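Local coordinates for protein gluconate kinase (Lactobacillus acidophilus, PDB 3LL3) that binds D-xylulose and ATP and probably transfers a phosphate from ATP to a sugar or sugar acid, as FGGY-family carbohydrate kinases do, at residues V11-T16 and S96-D101; G34-Q39 and P49-D54; I157-I162 and T173-G178; S82-G85 and E91-T94. One frame throughout, in Å; residues are numbered along the deposited sequence.

Contact 1 of 4, residues V11-T16 and S96-D101. With XUL (D-xylulose), chain E.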
loop_
_atom_site.group_PDB
_atom_site.type_symbol
_atom_site.label_atom_id
_atom_site.label_comp_id
_atom_site.label_asym_id
_atom_site.label_seq_id
_atom_site.Cartn_x
_atom_site.Cartn_y
_atom_site.Cartn_z
ATOM N N VAL A 11 11.756 18.808 -30.981
ATOM C CA VAL A 11 13.033 18.241 -30.603
ATOM C C VAL A 11 12.938 17.670 -29.197
ATOM O O VAL A 11 13.202 18.356 -28.199
ATOM C CB VAL A 11 14.186 19.291 -30.723
ATOM C CG1 VAL A 11 15.536 18.624 -30.557
ATOM C CG2 VAL A 11 14.110 19.999 -32.075
ATOM N N GLY A 12 12.539 16.405 -29.118
ATOM C CA GLY A 12 12.332 15.772 -27.833
ATOM C C GLY A 12 13.547 15.020 -27.355
ATOM O O GLY A 12 14.541 14.912 -28.066
ATOM N N THR A 13 13.490 14.524 -26.130
ATOM C CA THR A 13 14.490 13.573 -25.682
ATOM C C THR A 13 14.201 12.279 -26.446
ATOM O O THR A 13 13.046 12.005 -26.802
ATOM C CB THR A 13 14.409 13.349 -24.162
ATOM O OG1 THR A 13 13.038 13.206 -23.772
ATOM C CG2 THR A 13 14.988 14.548 -23.418
ATOM N N THR A 14 15.243 11.507 -26.729
ATOM C CA THR A 14 15.119 10.260 -27.508
ATOM C C THR A 14 14.721 10.387 -28.990
ATOM O O THR A 14 15.086 9.522 -29.781
ATOM C CB THR A 14 14.213 9.197 -26.831
ATOM O OG1 THR A 14 12.844 9.595 -26.930
ATOM C CG2 THR A 14 14.574 9.033 -25.371
ATOM N N ALA A 15 13.990 11.429 -29.381
ATOM C CA ALA A 15 13.676 11.592 -30.805
ATOM C C ALA A 15 13.130 12.960 -31.171
ATOM O O ALA A 15 12.507 13.633 -30.363
ATOM C CB ALA A 15 12.706 10.495 -31.285
ATOM N N THR A 16 13.387 13.364 -32.402
ATOM C CA THR A 16 12.781 14.556 -32.973
ATOM C C THR A 16 11.707 14.115 -33.964
ATOM O O THR A 16 11.883 13.111 -34.662
ATOM C CB THR A 16 13.828 15.407 -33.730
ATOM O OG1 THR A 16 14.763 15.960 -32.795
ATOM C CG2 THR A 16 13.154 16.541 -34.528
ATOM N N SER A 96 24.612 17.359 -24.542
ATOM C CA SER A 96 23.417 18.024 -24.066
ATOM C C SER A 96 22.995 17.342 -22.779
ATOM O O SER A 96 22.606 16.174 -22.788
ATOM C CB SER A 96 22.302 17.950 -25.105
ATOM O OG SER A 96 21.130 18.581 -24.623
ATOM N N ILE A 97 23.091 18.063 -21.670
ATOM C CA ILE A 97 22.697 17.527 -20.375
ATOM C C ILE A 97 21.200 17.747 -20.209
ATOM O O ILE A 97 20.761 18.871 -19.973
ATOM C CB ILE A 97 23.459 18.232 -19.238
ATOM C CG1 ILE A 97 24.965 18.175 -19.498
ATOM C CG2 ILE A 97 23.131 17.605 -17.890
ATOM C CD1 ILE A 97 25.772 18.762 -18.393
ATOM N N THR A 98 20.410 16.684 -20.358
ATOM C CA THR A 98 18.948 16.829 -20.404
ATOM C C THR A 98 18.303 17.105 -19.060
ATOM O O THR A 98 18.927 16.964 -18.014
ATOM C CB THR A 98 18.265 15.583 -20.988
ATOM O OG1 THR A 98 18.300 14.521 -20.023
ATOM C CG2 THR A 98 18.964 15.158 -22.279
ATOM N N TRP A 99 17.025 17.468 -19.096
ATOM C CA TRP A 99 16.297 17.755 -17.877
ATOM C C TRP A 99 16.407 16.582 -16.899
ATOM O O TRP A 99 16.395 16.796 -15.700
ATOM C CB TRP A 99 14.825 18.051 -18.175
ATOM C CG TRP A 99 14.091 16.837 -18.609
ATOM C CD1 TRP A 99 13.957 16.371 -19.888
ATOM C CD2 TRP A 99 13.413 15.904 -17.766
ATOM N NE1 TRP A 99 13.230 15.208 -19.887
ATOM C CE2 TRP A 99 12.882 14.900 -18.599
ATOM C CE3 TRP A 99 13.195 15.827 -16.388
ATOM C CZ2 TRP A 99 12.144 13.822 -18.098
ATOM C CZ3 TRP A 99 12.469 14.765 -15.895
ATOM C CH2 TRP A 99 11.947 13.776 -16.748
ATOM N N ALA A 100 16.534 15.357 -17.411
ATOM C CA ALA A 100 16.481 14.156 -16.558
ATOM C C ALA A 100 17.790 13.805 -15.838
ATOM O O ALA A 100 17.830 12.884 -15.024
ATOM C CB ALA A 100 15.962 12.935 -17.361
ATOM N N ASP A 101 18.855 14.536 -16.139
ATOM C CA ASP A 101 20.155 14.280 -15.528
ATOM C C ASP A 101 20.127 14.790 -14.100
ATOM O O ASP A 101 19.745 15.927 -13.865
ATOM C CB ASP A 101 21.246 15.009 -16.307
ATOM C CG ASP A 101 22.630 14.497 -15.984
ATOM O OD1 ASP A 101 23.235 13.839 -16.855
ATOM O OD2 ASP A 101 23.102 14.734 -14.858
HETATM C C1 XUL E . 8.133 21.130 -18.703
HETATM C C2 XUL E . 9.175 20.506 -17.757
HETATM C C3 XUL E . 9.912 19.197 -18.157
HETATM C C4 XUL E . 9.788 18.785 -19.637
HETATM C C5 XUL E . 10.587 19.682 -20.602
HETATM O O1 XUL E . 6.858 21.079 -18.109
HETATM O O2 XUL E . 9.376 21.018 -16.682
HETATM O O3 XUL E . 9.398 18.127 -17.404
HETATM O O4 XUL E . 10.267 17.463 -19.746
HETATM O O5 XUL E . 10.890 19.004 -21.797
#
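Thr13 and Trp99 meet where the turn joining strands 4-11 and 15-22 faces the sugar site. This Gly-Thr-Thr turn is the nucleotide-facing hairpin of the actin-like ATPase fold; the nearest atoms of the Thr13 side chain and the bound ATP are about 8 Å apart. The contact is small, made by one methyl and without a hydrogen bond. Thr13 CG2 comes obliquely to the indole, 4.0 Å from Trp99 NE1, and the two side chains cross at about a right angle. Thr13 CG2 also meets Thr98 CG2, methyl to methyl, at 4.2 Å.

D-xylulose lays its O4 over one face of the Trp99 ring, displaced toward the rim, and the closest pair is O4 with Trp99 NE1 at 3.7 Å. Ala100 CB covers the opposite face, over the ring centre. The sugar is hydrogen-bonded by other residues, among them Met80 N, His81 NE2, Asp239 OD2 and Arg344 NH1. An alanine in place of Trp99 would be likely to leave O4 without the flat surface beneath it and Thr13 CG2 with only the Thr98 methyl to meet across the contact.

The second segment is shaped by its own bonds, a type I turn from Thr98 to Asp101. With chi1 at 74°, Thr98 OG1 sits between its own N and carbonyl carbon, where it bonds to Ala45 O and closes an ST turn by accepting Ala100 N at 3.3 Å.

Contact 2 of 4, residues G34-Q39 and P49-D54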
loop_
_atom_site.group_PDB
_atom_site.type_symbol
_atom_site.label_atom_id
_atom_site.label_comp_id
_atom_site.label_asym_id
_atom_site.label_seq_id
_atom_site.Cartn_x
_atom_site.Cartn_y
_atom_site.Cartn_z
ATOM N N GLY A 34 15.270 8.948 -34.049
ATOM C CA GLY A 34 15.733 8.927 -32.672
ATOM C C GLY A 34 17.240 9.017 -32.470
ATOM O O GLY A 34 18.027 8.920 -33.412
ATOM N N TYR A 35 17.637 9.218 -31.218
ATOM C CA TYR A 35 19.044 9.206 -30.828
ATOM C C TYR A 35 19.133 8.575 -29.452
ATOM O O TYR A 35 18.183 8.639 -28.685
ATOM C CB TYR A 35 19.626 10.622 -30.823
ATOM C CG TYR A 35 18.575 11.699 -30.715
ATOM C CD1 TYR A 35 18.006 12.265 -31.856
ATOM C CD2 TYR A 35 18.132 12.133 -29.474
ATOM C CE1 TYR A 35 17.032 13.249 -31.755
ATOM C CE2 TYR A 35 17.163 13.109 -29.360
ATOM C CZ TYR A 35 16.614 13.672 -30.497
ATOM O OH TYR A 35 15.634 14.643 -30.366
ATOM N N PRO A 36 20.272 7.950 -29.140
ATOM C CA PRO A 36 20.403 7.238 -27.868
ATOM C C PRO A 36 20.580 8.210 -26.708
ATOM O O PRO A 36 21.134 9.300 -26.888
ATOM C CB PRO A 36 21.700 6.437 -28.042
ATOM C CG PRO A 36 22.239 6.778 -29.409
ATOM C CD PRO A 36 21.543 8.001 -29.877
ATOM N N LEU A 37 20.109 7.821 -25.529
ATOM C CA LEU A 37 20.427 8.566 -24.325
ATOM C C LEU A 37 21.765 8.064 -23.805
ATOM O O LEU A 37 22.067 6.877 -23.898
ATOM C CB LEU A 37 19.350 8.362 -23.264
ATOM C CG LEU A 37 19.142 9.516 -22.278
ATOM C CD1 LEU A 37 18.366 10.657 -22.941
ATOM C CD2 LEU A 37 18.400 9.026 -21.039
ATOM N N ILE A 38 22.574 8.968 -23.267
ATOM C CA ILE A 38 23.853 8.600 -22.682
ATOM C C ILE A 38 23.712 8.466 -21.165
ATOM O O ILE A 38 23.651 9.467 -20.444
ATOM C CB ILE A 38 24.924 9.638 -23.019
ATOM C CG1 ILE A 38 25.008 9.821 -24.534
ATOM C CG2 ILE A 38 26.272 9.229 -22.439
ATOM C CD1 ILE A 38 25.800 11.026 -24.960
ATOM N N GLN A 39 23.640 7.224 -20.688
ATOM C CA GLN A 39 23.543 6.952 -19.261
ATOM C C GLN A 39 24.667 6.037 -18.799
ATOM O O GLN A 39 24.417 4.886 -18.449
ATOM C CB GLN A 39 22.210 6.282 -18.932
ATOM C CG GLN A 39 20.980 7.061 -19.371
ATOM C CD GLN A 39 19.695 6.533 -18.753
ATOM O OE1 GLN A 39 19.342 5.361 -18.925
ATOM N NE2 GLN A 39 18.984 7.400 -18.027
ATOM N N PRO A 49 24.624 16.367 -29.150
ATOM C CA PRO A 49 24.034 17.434 -29.962
ATOM C C PRO A 49 24.290 17.223 -31.454
ATOM O O PRO A 49 23.421 17.567 -32.249
ATOM C CB PRO A 49 24.744 18.690 -29.453
ATOM C CG PRO A 49 25.110 18.363 -28.073
ATOM C CD PRO A 49 25.494 16.910 -28.095
ATOM N N LYS A 50 25.443 16.659 -31.816
ATOM C CA LYS A 50 25.745 16.355 -33.222
ATOM C C LYS A 50 24.771 15.329 -33.838
ATOM O O LYS A 50 24.314 15.500 -34.975
ATOM C CB LYS A 50 27.193 15.874 -33.376
ATOM C CG LYS A 50 28.225 16.958 -33.159
ATOM C CD LYS A 50 29.635 16.394 -33.107
ATOM C CE LYS A 50 30.657 17.474 -33.396
ATOM N NZ LYS A 50 30.431 18.078 -34.742
ATOM N N LEU A 51 24.466 14.272 -33.087
ATOM C CA LEU A 51 23.466 13.282 -33.500
ATOM C C LEU A 51 22.086 13.901 -33.659
ATOM O O LEU A 51 21.378 13.630 -34.633
ATOM C CB LEU A 51 23.392 12.128 -32.498
ATOM C CG LEU A 51 24.416 11.015 -32.699
ATOM C CD1 LEU A 51 25.781 11.609 -33.027
ATOM C CD2 LEU A 51 24.497 10.115 -31.480
ATOM N N ILE A 52 21.698 14.726 -32.696
ATOM C CA ILE A 52 20.401 15.376 -32.762
ATOM C C ILE A 52 20.329 16.253 -34.000
ATOM O O ILE A 52 19.338 16.209 -34.746
ATOM C CB ILE A 52 20.112 16.213 -31.503
ATOM C CG1 ILE A 52 19.951 15.290 -30.293
ATOM C CG2 ILE A 52 18.877 17.066 -31.712
ATOM C CD1 ILE A 52 19.597 16.004 -28.996
ATOM N N PHE A 53 21.381 17.035 -34.237
ATOM C CA PHE A 53 21.399 17.909 -35.400
ATOM C C PHE A 53 21.392 17.122 -36.716
ATOM O O PHE A 53 20.754 17.536 -37.674
ATOM C CB PHE A 53 22.580 18.879 -35.371
ATOM C CG PHE A 53 22.629 19.782 -36.564
ATOM C CD1 PHE A 53 23.561 19.582 -37.566
ATOM C CD2 PHE A 53 21.711 20.809 -36.706
ATOM C CE1 PHE A 53 23.587 20.407 -38.680
ATOM C CE2 PHE A 53 21.732 21.632 -37.812
ATOM C CZ PHE A 53 22.672 21.436 -38.797
ATOM N N ASP A 54 22.104 15.996 -36.755
ATOM C CA ASP A 54 22.048 15.096 -37.907
ATOM C C ASP A 54 20.616 14.583 -38.144
ATOM O O ASP A 54 20.134 14.559 -39.277
ATOM C CB ASP A 54 23.010 13.918 -37.722
ATOM C CG ASP A 54 24.484 14.319 -37.877
ATOM O OD1 ASP A 54 24.771 15.488 -38.224
ATOM O OD2 ASP A 54 25.361 13.459 -37.659
#
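Tyr35 lays the face of its ring against Ile52, and these two residues have the most surface buried by the contact. Ile52 CG1 stands almost exactly above the ring centre, 3.5 Å from the centroid of Tyr35 and only 6° off the ring normal: a CH-pi contact. The tip of the isoleucine, CD1, runs on toward the hydroxyl end of the ring and comes to 3.8 Å from Tyr35 CE2. The Tyr35 chi1 of 21°, well short of a staggered 60°, suggests some torsional strain in holding the ring here.

Leu51, one residue earlier on the helix, meets the base of the tyrosine rather than its ring, with CB to CB at 4.4 Å between Tyr35 and Leu51. Its CD2 touches the proline ring, 4.0 Å from Pro36 CD, the two side chains crossing at about a right angle at the more exposed border of the contact.

The hydroxyl of Tyr35 is held away from the helix by Gly12 O and Thr16 OG1. A phenylalanine at Tyr35 would probably still pack under Ile52 but leave Gly12 O and Thr16 OG1 without the hydroxyl that ties both to this loop.

No hydrogen bond joins the segments, so apolar packing alone seats the loop after strand 27-34 on the first turn of helix 49-65. Val11 of strand 4-11 and Glu47 of strand 46-47 touch both Tyr35 and Ile52, while Ile157 of helix 157-166 also packs on Ile52.

Contact 3 of 4, residues I157-I162 and T173-G178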
loop_
_atom_site.group_PDB
_atom_site.type_symbol
_atom_site.label_atom_id
_atom_site.label_comp_id
_atom_site.label_asym_id
_atom_site.label_seq_id
_atom_site.Cartn_x
_atom_site.Cartn_y
_atom_site.Cartn_z
ATOM N N ILE A 157 19.634 22.820 -26.422
ATOM C CA ILE A 157 19.633 22.134 -27.713
ATOM C C ILE A 157 18.907 22.918 -28.812
ATOM O O ILE A 157 19.296 22.857 -29.982
ATOM C CB ILE A 157 19.006 20.727 -27.602
ATOM C CG1 ILE A 157 19.156 19.981 -28.928
ATOM C CG2 ILE A 157 17.526 20.834 -27.216
ATOM C CD1 ILE A 157 20.585 19.563 -29.232
ATOM N N LYS A 158 17.832 23.628 -28.478
ATOM C CA LYS A 158 17.189 24.403 -29.530
ATOM C C LYS A 158 18.137 25.499 -30.056
ATOM O O LYS A 158 18.251 25.684 -31.265
ATOM C CB LYS A 158 15.818 24.968 -29.136
ATOM C CG LYS A 158 15.200 25.856 -30.243
ATOM C CD LYS A 158 13.672 26.063 -30.069
ATOM C CE LYS A 158 13.347 27.086 -28.970
ATOM N NZ LYS A 158 13.558 28.499 -29.446
ATOM N N GLU A 159 18.810 26.208 -29.150
ATOM C CA GLU A 159 19.800 27.226 -29.523
ATOM C C GLU A 159 20.925 26.615 -30.366
ATOM O O GLU A 159 21.342 27.183 -31.367
ATOM C CB GLU A 159 20.406 27.884 -28.280
ATOM C CG GLU A 159 19.440 28.743 -27.483
ATOM C CD GLU A 159 18.419 27.892 -26.771
ATOM O OE1 GLU A 159 18.855 26.948 -26.065
ATOM O OE2 GLU A 159 17.196 28.141 -26.947
ATOM N N TYR A 160 21.402 25.453 -29.943
ATOM C CA TYR A 160 22.445 24.751 -30.663
ATOM C C TYR A 160 22.062 24.518 -32.115
ATOM O O TYR A 160 22.821 24.877 -33.027
ATOM C CB TYR A 160 22.755 23.405 -30.007
ATOM C CG TYR A 160 23.811 22.643 -30.792
ATOM C CD1 TYR A 160 25.124 23.076 -30.817
ATOM C CD2 TYR A 160 23.484 21.508 -31.527
ATOM C CE1 TYR A 160 26.089 22.401 -31.546
ATOM C CE2 TYR A 160 24.445 20.821 -32.256
ATOM C CZ TYR A 160 25.744 21.272 -32.262
ATOM O OH TYR A 160 26.700 20.584 -32.986
ATOM N N ILE A 161 20.887 23.897 -32.316
ATOM C CA ILE A 161 20.386 23.606 -33.651
ATOM C C ILE A 161 20.307 24.873 -34.479
ATOM O O ILE A 161 20.846 24.938 -35.585
ATOM C CB ILE A 161 19.000 22.915 -33.619
ATOM C CG1 ILE A 161 19.120 21.539 -32.962
ATOM C CG2 ILE A 161 18.439 22.782 -35.020
ATOM C CD1 ILE A 161 17.794 20.961 -32.457
ATOM N N ILE A 162 19.639 25.887 -33.952
ATOM C CA ILE A 162 19.489 27.111 -34.714
ATOM C C ILE A 162 20.854 27.756 -35.001
ATOM O O ILE A 162 21.044 28.395 -36.032
ATOM C CB ILE A 162 18.532 28.069 -34.014
ATOM C CG1 ILE A 162 17.121 27.456 -34.061
ATOM C CG2 ILE A 162 18.555 29.451 -34.676
ATOM C CD1 ILE A 162 16.091 28.187 -33.259
ATOM N N THR A 173 11.843 33.606 -25.086
ATOM C CA THR A 173 11.436 33.807 -23.709
ATOM C C THR A 173 11.005 32.498 -23.008
ATOM O O THR A 173 11.368 32.282 -21.871
ATOM C CB THR A 173 10.271 34.804 -23.634
ATOM O OG1 THR A 173 10.632 36.027 -24.299
ATOM C CG2 THR A 173 9.908 35.084 -22.203
ATOM N N THR A 174 10.219 31.641 -23.672
ATOM C CA THR A 174 9.683 30.450 -22.982
ATOM C C THR A 174 10.795 29.457 -22.674
ATOM O O THR A 174 10.703 28.667 -21.732
ATOM C CB THR A 174 8.584 29.703 -23.803
ATOM O OG1 THR A 174 9.210 28.920 -24.823
ATOM C CG2 THR A 174 7.603 30.672 -24.431
HETATM N N MSE A 175 11.853 29.493 -23.475
HETATM C CA MSE A 175 12.978 28.592 -23.260
HETATM C C MSE A 175 13.928 29.158 -22.186
HETATM O O MSE A 175 14.475 28.412 -21.384
HETATM C CB MSE A 175 13.716 28.329 -24.574
HETATM C CG MSE A 175 14.750 27.238 -24.479
HETATM SE SE MSE A 175 14.042 25.455 -24.088
HETATM C CE MSE A 175 12.931 25.219 -25.697
ATOM N N ALA A 176 14.111 30.474 -22.180
ATOM C CA ALA A 176 14.866 31.135 -21.120
ATOM C C ALA A 176 14.149 30.871 -19.785
ATOM O O ALA A 176 14.786 30.748 -18.732
ATOM C CB ALA A 176 14.964 32.628 -21.396
ATOM N N ALA A 177 12.817 30.750 -19.859
ATOM C CA ALA A 177 11.996 30.480 -18.691
ATOM C C ALA A 177 12.314 29.129 -18.046
ATOM O O ALA A 177 12.040 28.942 -16.866
ATOM C CB ALA A 177 10.487 30.597 -19.030
ATOM N N GLY A 178 12.909 28.206 -18.806
ATOM C CA GLY A 178 13.294 26.906 -18.258
ATOM C C GLY A 178 14.725 26.801 -17.712
ATOM O O GLY A 178 15.163 25.705 -17.323
#
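The carboxylate of Glu159 is the flat group in play, and Met175 meets it through an aliphatic carbon: Met175 CG lies 3.6 Å from Glu159 OE2. That same oxygen is hydrogen-bonded to Thr171 OG1, while OE1 has a weak bond to Gly156 N, so the carboxylate is tethered through both oxygens. The chain of Glu159 bends at chi2 (71°), which folds its end toward the methionine. No ring takes part.

The contact pairs two helices, 157-166 and the short 173-176, joined through strand 170-172 in the N-terminal domain of the FGGY kinase fold. Its nearest alpha carbons, those of Lys158 and Met175, are 8.6 Å apart, so side chains must bridge the gap. Met175, built as selenomethionine, reaches across with CG anti to its backbone N (chi1 -171°) and then curls at chi2 and chi3. All three residues are buried.

Burial of the lysine is paid for at its ammonium, which bonds to Leu235 O and makes a salt bridge with Asp172 OD2. Just short of that charged end, the methylene CE of Lys158 packs against the terminal methyl CE of Met175 at 3.8 Å.

Contact 4 of 4, residues S82-G85 and E91-T94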
loop_
_atom_site.group_PDB
_atom_site.type_symbol
_atom_site.label_atom_id
_atom_site.label_comp_id
_atom_site.label_asym_id
_atom_site.label_seq_id
_atom_site.Cartn_x
_atom_site.Cartn_y
_atom_site.Cartn_z
ATOM N N SER A 82 17.599 21.745 -21.056
ATOM C CA SER A 82 18.849 21.148 -21.513
ATOM C C SER A 82 19.978 22.182 -21.438
ATOM O O SER A 82 19.741 23.383 -21.510
ATOM C CB SER A 82 18.735 20.589 -22.934
ATOM O OG SER A 82 18.727 21.626 -23.915
ATOM N N LEU A 83 21.203 21.696 -21.293
ATOM C CA LEU A 83 22.347 22.567 -21.102
ATOM C C LEU A 83 23.537 22.042 -21.888
ATOM O O LEU A 83 23.895 20.870 -21.786
ATOM C CB LEU A 83 22.697 22.651 -19.617
ATOM C CG LEU A 83 23.891 23.552 -19.299
ATOM C CD1 LEU A 83 23.607 24.960 -19.816
ATOM C CD2 LEU A 83 24.178 23.563 -17.802
ATOM N N ILE A 84 24.138 22.927 -22.673
ATOM C CA ILE A 84 25.278 22.590 -23.517
ATOM C C ILE A 84 26.305 23.704 -23.431
ATOM O O ILE A 84 25.941 24.878 -23.552
ATOM C CB ILE A 84 24.871 22.544 -24.996
ATOM C CG1 ILE A 84 23.783 21.497 -25.242
ATOM C CG2 ILE A 84 26.098 22.326 -25.892
ATOM C CD1 ILE A 84 23.183 21.589 -26.627
ATOM N N GLY A 85 27.580 23.343 -23.268
ATOM C CA GLY A 85 28.655 24.328 -23.242
ATOM C C GLY A 85 29.464 24.398 -24.539
ATOM O O GLY A 85 29.878 23.373 -25.081
ATOM N N GLU A 91 33.068 25.317 -30.288
ATOM C CA GLU A 91 33.033 23.859 -30.332
ATOM C C GLU A 91 32.361 23.280 -29.086
ATOM O O GLU A 91 32.410 23.873 -28.012
ATOM C CB GLU A 91 34.451 23.301 -30.488
ATOM C CG GLU A 91 35.262 23.192 -29.187
ATOM C CD GLU A 91 35.836 24.526 -28.697
ATOM O OE1 GLU A 91 36.405 24.546 -27.582
ATOM O OE2 GLU A 91 35.734 25.548 -29.418
ATOM N N LEU A 92 31.731 22.123 -29.228
ATOM C CA LEU A 92 31.092 21.478 -28.088
ATOM C C LEU A 92 32.104 21.146 -27.012
ATOM O O LEU A 92 33.128 20.531 -27.302
ATOM C CB LEU A 92 30.398 20.197 -28.520
ATOM C CG LEU A 92 29.160 20.431 -29.371
ATOM C CD1 LEU A 92 28.675 19.112 -29.970
ATOM C CD2 LEU A 92 28.092 21.098 -28.517
ATOM N N LEU A 93 31.800 21.551 -25.779
ATOM C CA LEU A 93 32.608 21.228 -24.608
ATOM C C LEU A 93 31.947 20.117 -23.798
ATOM O O LEU A 93 32.601 19.447 -22.988
ATOM C CB LEU A 93 32.764 22.460 -23.708
ATOM C CG LEU A 93 33.726 23.566 -24.145
ATOM C CD1 LEU A 93 33.643 24.784 -23.222
ATOM C CD2 LEU A 93 35.145 23.030 -24.191
ATOM N N THR A 94 30.639 19.950 -24.001
ATOM C CA THR A 94 29.844 18.972 -23.263
ATOM C C THR A 94 28.816 18.381 -24.218
ATOM O O THR A 94 28.586 18.912 -25.303
ATOM C CB THR A 94 29.020 19.633 -22.132
ATOM O OG1 THR A 94 28.025 20.475 -22.715
ATOM C CG2 THR A 94 29.884 20.481 -21.207
#
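Gly85 and Leu93 bring their alpha carbons within 5.2 Å as the chain reverses in the loop between strands 84-86 and 96-97 of the N-terminal domain, and the backbone closes the approach with Leu93 N donating to Gly85 O at 2.7 Å. The bond is fairly straight, 161° at the hydrogen, with the donor tilted 25° from the carbonyl plane.

A second bond runs from the other end of the glycine, but this time to a side-chain hydroxyl. Gly85 N points almost straight at Thr94 OG1, 3.0 Å away with an angle of 171°. Thr94 can present its hydroxyl there because OG1 lies between its own N and carbonyl carbon. Thr94 OG1 also lies 3.6 Å from CA of Ile84, the residue before Gly85.

Hydrophobic contact comes from the branches on one flank. Ile84 CG2 and Leu92 CD2 meet methyl to methyl at 3.5 Å, the two side chains crossing at a slant. Pro49 at the start of helix 49-65 touches both of them. Leu93 instead uses its CB, which lies 3.3 Å from Gly85 O, beside the bond made by its own N.

Strand 84-86 also pairs with strand 153-155 through Ile84 and Ile155, and Leu83 has a backbone hydrogen bond to Ile97. For the buried Gly85, the chemistry means that both polar backbone atoms are satisfied from the returning loop, its N by a threonine hydroxyl acting as acceptor, its O by a peptide N-H.

In the fold
All four contacts lie in the N-terminal FGGY domain. Contact 1 opens first along the chain and spans both contact 2 and contact 4; contact 3 follows. Their centres are about 8 Å apart for contacts 1 and 2, about 17 Å for contacts 2 and 3, and about 13 Å for each other pair. Helix 49-65 and helix 157-166 tie the group together: Val11 packs on Ile161, Tyr160 reaches Pro49, Lys50 and Leu92, and Ser82 OG is probably hydrogen-bonded to Ile157 N. Contact 4 joins contact 1 where Ile84 packs on Ser96. The sugar-facing Trp99 segment is thus connected, through a chain of pairwise contacts, to the helices beside the six-stranded sheet.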